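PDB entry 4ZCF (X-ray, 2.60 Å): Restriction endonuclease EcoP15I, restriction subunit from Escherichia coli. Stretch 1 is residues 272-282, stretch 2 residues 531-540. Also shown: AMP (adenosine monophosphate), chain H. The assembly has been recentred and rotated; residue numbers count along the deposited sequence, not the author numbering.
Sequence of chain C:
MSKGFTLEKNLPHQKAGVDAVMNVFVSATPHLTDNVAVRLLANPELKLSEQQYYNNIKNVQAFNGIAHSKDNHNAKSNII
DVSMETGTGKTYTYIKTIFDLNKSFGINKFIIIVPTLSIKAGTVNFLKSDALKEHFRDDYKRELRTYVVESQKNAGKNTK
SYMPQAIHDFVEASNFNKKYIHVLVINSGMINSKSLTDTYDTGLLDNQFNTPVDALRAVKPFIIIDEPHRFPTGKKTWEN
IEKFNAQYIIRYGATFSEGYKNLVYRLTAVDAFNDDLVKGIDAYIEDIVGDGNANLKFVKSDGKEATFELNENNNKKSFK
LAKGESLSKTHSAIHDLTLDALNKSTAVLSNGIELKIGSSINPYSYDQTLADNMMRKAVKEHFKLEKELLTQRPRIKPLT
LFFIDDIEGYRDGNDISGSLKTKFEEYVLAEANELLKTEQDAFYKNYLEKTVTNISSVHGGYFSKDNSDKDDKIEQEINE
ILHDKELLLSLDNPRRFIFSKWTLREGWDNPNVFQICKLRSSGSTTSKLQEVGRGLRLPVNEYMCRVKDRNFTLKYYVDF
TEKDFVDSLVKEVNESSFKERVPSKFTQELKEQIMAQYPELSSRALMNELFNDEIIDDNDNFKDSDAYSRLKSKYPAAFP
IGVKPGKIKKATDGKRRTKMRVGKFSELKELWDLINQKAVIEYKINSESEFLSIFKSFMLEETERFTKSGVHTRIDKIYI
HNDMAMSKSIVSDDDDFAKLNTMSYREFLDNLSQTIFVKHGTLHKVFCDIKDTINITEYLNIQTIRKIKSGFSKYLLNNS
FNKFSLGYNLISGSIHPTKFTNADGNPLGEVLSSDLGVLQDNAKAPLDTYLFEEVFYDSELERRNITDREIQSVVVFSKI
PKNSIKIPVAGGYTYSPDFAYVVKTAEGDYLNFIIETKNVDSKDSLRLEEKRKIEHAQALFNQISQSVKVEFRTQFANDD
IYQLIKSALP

Stretch 1 (272-282) AFNDDLVKGID
Stretch 2, residues 531-540: EVGRGLRLPV

The contact is a compact junction, centred on loop residues, in which one lysine ties its backbone and its ammonium group to three carbonyls of the other stretch, while a leucine beside it fills an apolar pocket. Stretch 1 leaves a helix at Asp275, turns through Asp276, whose phi/psi of 48/38 is left-handed, and enters a strand at Gly280. The turn is closed by Leu277 N to Ala272 O at 3.0 Å and by a weak bond from Asp276 N to Phe273 O at 3.4 Å. Stretch 2 begins in a helix at Glu531 and Val532; Gly535 N bonds Val532 O at 3.1 Å, and from Arg537 to Val540 the chain is extended.

The register is set where Lys279 CA and Leu536 CA lie 5.0 Å apart; two residues later in stretch 1 and four earlier in stretch 2, Ile281 CA and Val532 CA are 8.0 Å apart, so numbering falls in one stretch as it rises in the other. At the first pair Lys279 N donates to Leu536 O at 2.8 Å, nearly linear at 175°. The lysine CA-to-CB bond points toward stretch 2, and its chain runs m, t, t before chi4 turns to 106°. This places Lys279 NZ 2.9 Å from Gly535 O and 3.1 Å from Arg537 O, both hydrogen bonds. A long, flexible amine suits this buried site because its stem can pack, with Lys279 CE 3.8 Å from Pro539 CD, while its charged end satisfies carbonyls; NZ is also bonded elsewhere in the structure.

Leu536 (chi1 -89°, chi2 t) starts sideways, but its end comes nearer to stretch 1. Leu536 CD2 meets Phe273 CE1 at 3.8 Å, obliquely to the ring, Val278 CG1 at 3.7 Å and Ile281 CD1 at 3.5 Å. A branched aliphatic tip can touch all three without leaving a polar group unpaired. Ile281 (m, m) points toward stretch 2, and its long arm also brings CD1 within 3.9 Å of Val532 CB, suiting a position where the backbones have diverged. Val278, extended at -142/157, points its CA-to-CB bond sideways with chi1 at 118°, between wells; this short branched side chain lies with Val278 CG2 3.4 Å from Leu536 O.

Leu538 (m, t) covers the turn: its CD1 lies 3.4 Å from Leu277 O, and its CD2 lies 4.0 Å from Val278 C. Leu277 itself directs CA-to-CB away, so its backbone meets this leucine. Arg537 likewise points away, offering its carbonyl to the lysine while its guanidinium reaches AMP, which has N3 over one face and 3.4 Å from NH2. Altogether 498 Å² is buried, with Leu536 and Lys279 contributing most.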

# COMPACT_ATOMS: atom_id res chain seq x y z
N ALA C 272 28.16 22.75 28.91
CA ALA C 272 28.20 21.33 28.54
C ALA C 272 29.53 20.67 28.95
O ALA C 272 29.50 19.72 29.73
CB ALA C 272 27.96 21.16 27.04
N PHE C 273 30.67 21.23 28.47
CA PHE C 273 32.03 20.79 28.77
C PHE C 273 32.41 20.99 30.26
O PHE C 273 33.02 20.10 30.84
CB PHE C 273 33.05 21.50 27.87
CG PHE C 273 33.21 20.96 26.46
CD1 PHE C 273 33.76 19.70 26.24
CD2 PHE C 273 32.90 21.74 25.35
CE1 PHE C 273 33.92 19.21 24.93
CE2 PHE C 273 33.05 21.25 24.05
CZ PHE C 273 33.57 19.99 23.85
N ASN C 274 32.02 22.14 30.86
CA ASN C 274 32.30 22.50 32.26
C ASN C 274 31.62 21.63 33.30
O ASN C 274 32.27 21.18 34.24
CB ASN C 274 32.00 23.98 32.53
CG ASN C 274 33.10 24.93 32.14
OD1 ASN C 274 33.85 24.71 31.18
ND2 ASN C 274 33.22 26.00 32.88
N ASP C 275 30.29 21.42 33.14
CA ASP C 275 29.49 20.57 34.02
C ASP C 275 29.61 19.08 33.67
O ASP C 275 28.84 18.26 34.17
CB ASP C 275 28.04 21.04 34.08
CG ASP C 275 27.86 22.22 35.01
OD1 ASP C 275 28.64 23.20 34.89
OD2 ASP C 275 26.96 22.16 35.87
N ASP C 276 30.63 18.74 32.84
CA ASP C 276 31.00 17.40 32.38
C ASP C 276 29.83 16.55 31.86
O ASP C 276 29.78 15.33 32.07
CB ASP C 276 31.83 16.67 33.46
CG ASP C 276 32.89 17.53 34.10
OD1 ASP C 276 33.82 17.97 33.37
OD2 ASP C 276 32.78 17.80 35.32
N LEU C 277 28.88 17.21 31.16
CA LEU C 277 27.69 16.58 30.56
C LEU C 277 28.09 15.92 29.25
O LEU C 277 27.29 15.19 28.64
CB LEU C 277 26.61 17.66 30.29
CG LEU C 277 26.09 18.44 31.49
CD1 LEU C 277 25.32 19.67 31.04
CD2 LEU C 277 25.22 17.58 32.38
N VAL C 278 29.34 16.15 28.82
CA VAL C 278 29.91 15.71 27.56
C VAL C 278 31.39 15.28 27.74
O VAL C 278 32.02 15.68 28.71
CB VAL C 278 29.68 16.88 26.57
CG1 VAL C 278 30.96 17.49 26.03
CG2 VAL C 278 28.71 16.51 25.45
N LYS C 279 31.92 14.42 26.84
CA LYS C 279 33.31 13.95 26.89
C LYS C 279 34.29 15.10 26.58
O LYS C 279 33.97 15.98 25.78
CB LYS C 279 33.56 12.84 25.86
CG LYS C 279 32.88 11.51 26.12
CD LYS C 279 33.53 10.47 25.23
CE LYS C 279 32.67 9.26 25.01
NZ LYS C 279 32.07 9.23 23.65
N GLY C 280 35.47 15.06 27.19
CA GLY C 280 36.53 16.03 26.93
C GLY C 280 37.25 15.67 25.65
O GLY C 280 37.05 14.56 25.12
N ILE C 281 38.09 16.57 25.11
CA ILE C 281 38.79 16.28 23.85
C ILE C 281 40.29 16.07 24.02
O ILE C 281 40.93 16.81 24.77
CB ILE C 281 38.48 17.31 22.72
CG1 ILE C 281 37.01 17.85 22.75
CG2 ILE C 281 38.90 16.80 21.32
CD1 ILE C 281 35.88 16.84 22.31
N ASP C 282 40.86 15.07 23.30
CA ASP C 282 42.29 14.76 23.26
C ASP C 282 42.75 14.68 21.81
O ASP C 282 42.69 13.62 21.18
CB ASP C 282 42.62 13.49 24.07
CG ASP C 282 42.62 13.69 25.57
OD1 ASP C 282 42.96 14.81 26.03
OD2 ASP C 282 42.29 12.72 26.30
N GLU C 531 32.00 18.49 14.40
CA GLU C 531 32.72 17.25 14.08
C GLU C 531 33.14 16.44 15.29
O GLU C 531 33.21 15.22 15.20
CB GLU C 531 33.86 17.44 13.05
CG GLU C 531 34.98 18.39 13.42
CD GLU C 531 35.88 18.78 12.27
OE1 GLU C 531 35.92 19.99 11.92
OE2 GLU C 531 36.56 17.89 11.71
N VAL C 532 33.39 17.11 16.43
CA VAL C 532 33.74 16.44 17.69
C VAL C 532 32.45 15.90 18.37
O VAL C 532 32.51 14.85 19.02
CB VAL C 532 34.70 17.23 18.65
CG1 VAL C 532 36.04 17.51 18.00
CG2 VAL C 532 34.07 18.51 19.18
N GLY C 533 31.32 16.59 18.15
CA GLY C 533 29.99 16.26 18.65
C GLY C 533 29.47 14.87 18.28
O GLY C 533 28.58 14.34 18.95
N ARG C 534 30.05 14.26 17.23
CA ARG C 534 29.68 12.92 16.77
C ARG C 534 30.11 11.82 17.79
O ARG C 534 29.61 10.69 17.75
CB ARG C 534 30.25 12.63 15.36
CG ARG C 534 30.23 13.83 14.41
CD ARG C 534 30.42 13.45 12.97
NE ARG C 534 30.99 14.53 12.16
CZ ARG C 534 30.31 15.54 11.62
NH1 ARG C 534 28.99 15.62 11.79
NH2 ARG C 534 30.93 16.47 10.91
N GLY C 535 31.03 12.19 18.70
CA GLY C 535 31.55 11.32 19.75
C GLY C 535 31.65 11.97 21.12
O GLY C 535 32.42 11.51 21.95
N LEU C 536 30.84 13.03 21.36
CA LEU C 536 30.80 13.81 22.60
C LEU C 536 29.93 13.21 23.71
O LEU C 536 30.17 13.47 24.89
CB LEU C 536 30.30 15.23 22.34
CG LEU C 536 31.31 16.31 21.98
CD1 LEU C 536 30.65 17.68 22.05
CD2 LEU C 536 32.50 16.29 22.90
N ARG C 537 28.88 12.46 23.32
CA ARG C 537 27.91 11.87 24.23
C ARG C 537 28.51 10.91 25.24
O ARG C 537 29.48 10.21 24.93
CB ARG C 537 26.76 11.23 23.45
CG ARG C 537 25.63 12.21 23.08
CD ARG C 537 24.61 11.60 22.12
NE ARG C 537 24.13 10.28 22.57
CZ ARG C 537 23.44 9.43 21.81
NH1 ARG C 537 23.13 9.74 20.56
NH2 ARG C 537 23.05 8.26 22.31
N LEU C 538 27.95 10.90 26.45
CA LEU C 538 28.40 10.05 27.55
C LEU C 538 28.11 8.57 27.26
O LEU C 538 27.00 8.23 26.84
CB LEU C 538 27.82 10.53 28.90
CG LEU C 538 28.18 11.97 29.30
CD1 LEU C 538 27.45 12.39 30.55
CD2 LEU C 538 29.69 12.15 29.51
N PRO C 539 29.12 7.69 27.38
CA PRO C 539 28.93 6.28 27.00
C PRO C 539 28.02 5.45 27.92
O PRO C 539 27.77 5.83 29.06
CB PRO C 539 30.36 5.74 26.96
CG PRO C 539 31.09 6.56 27.95
CD PRO C 539 30.51 7.94 27.83
N VAL C 540 27.55 4.31 27.39
CA VAL C 540 26.70 3.36 28.10
C VAL C 540 27.45 2.05 28.45
O VAL C 540 28.24 1.55 27.64
CB VAL C 540 25.31 3.13 27.43
CG1 VAL C 540 24.54 4.43 27.29
CG2 VAL C 540 25.43 2.42 26.08
P AMP H . 19.07 15.69 16.03
O1P AMP H . 19.69 16.48 14.95
O2P AMP H . 19.11 16.60 17.20
O3P AMP H . 17.63 15.63 15.67
O5' AMP H . 19.72 14.24 16.24
C5' AMP H . 20.24 13.87 17.50
C4' AMP H . 20.04 12.41 17.77
O4' AMP H . 20.57 12.06 19.08
C3' AMP H . 18.59 12.08 17.82
O3' AMP H . 18.16 11.66 16.53
C2' AMP H . 18.44 11.03 18.85
O2' AMP H . 18.51 9.73 18.26
C1' AMP H . 19.61 11.20 19.76
N9 AMP H . 19.28 11.68 21.05
C8 AMP H . 18.82 12.90 21.26
N7 AMP H . 18.64 13.08 22.60
C5 AMP H . 19.09 11.84 23.24
C6 AMP H . 19.20 11.31 24.56
N6 AMP H . 18.81 12.08 25.69
N1 AMP H . 19.68 10.05 24.72
C2 AMP H . 20.03 9.30 23.69
N3 AMP H . 19.96 9.72 22.43
C4 AMP H . 19.50 10.97 22.14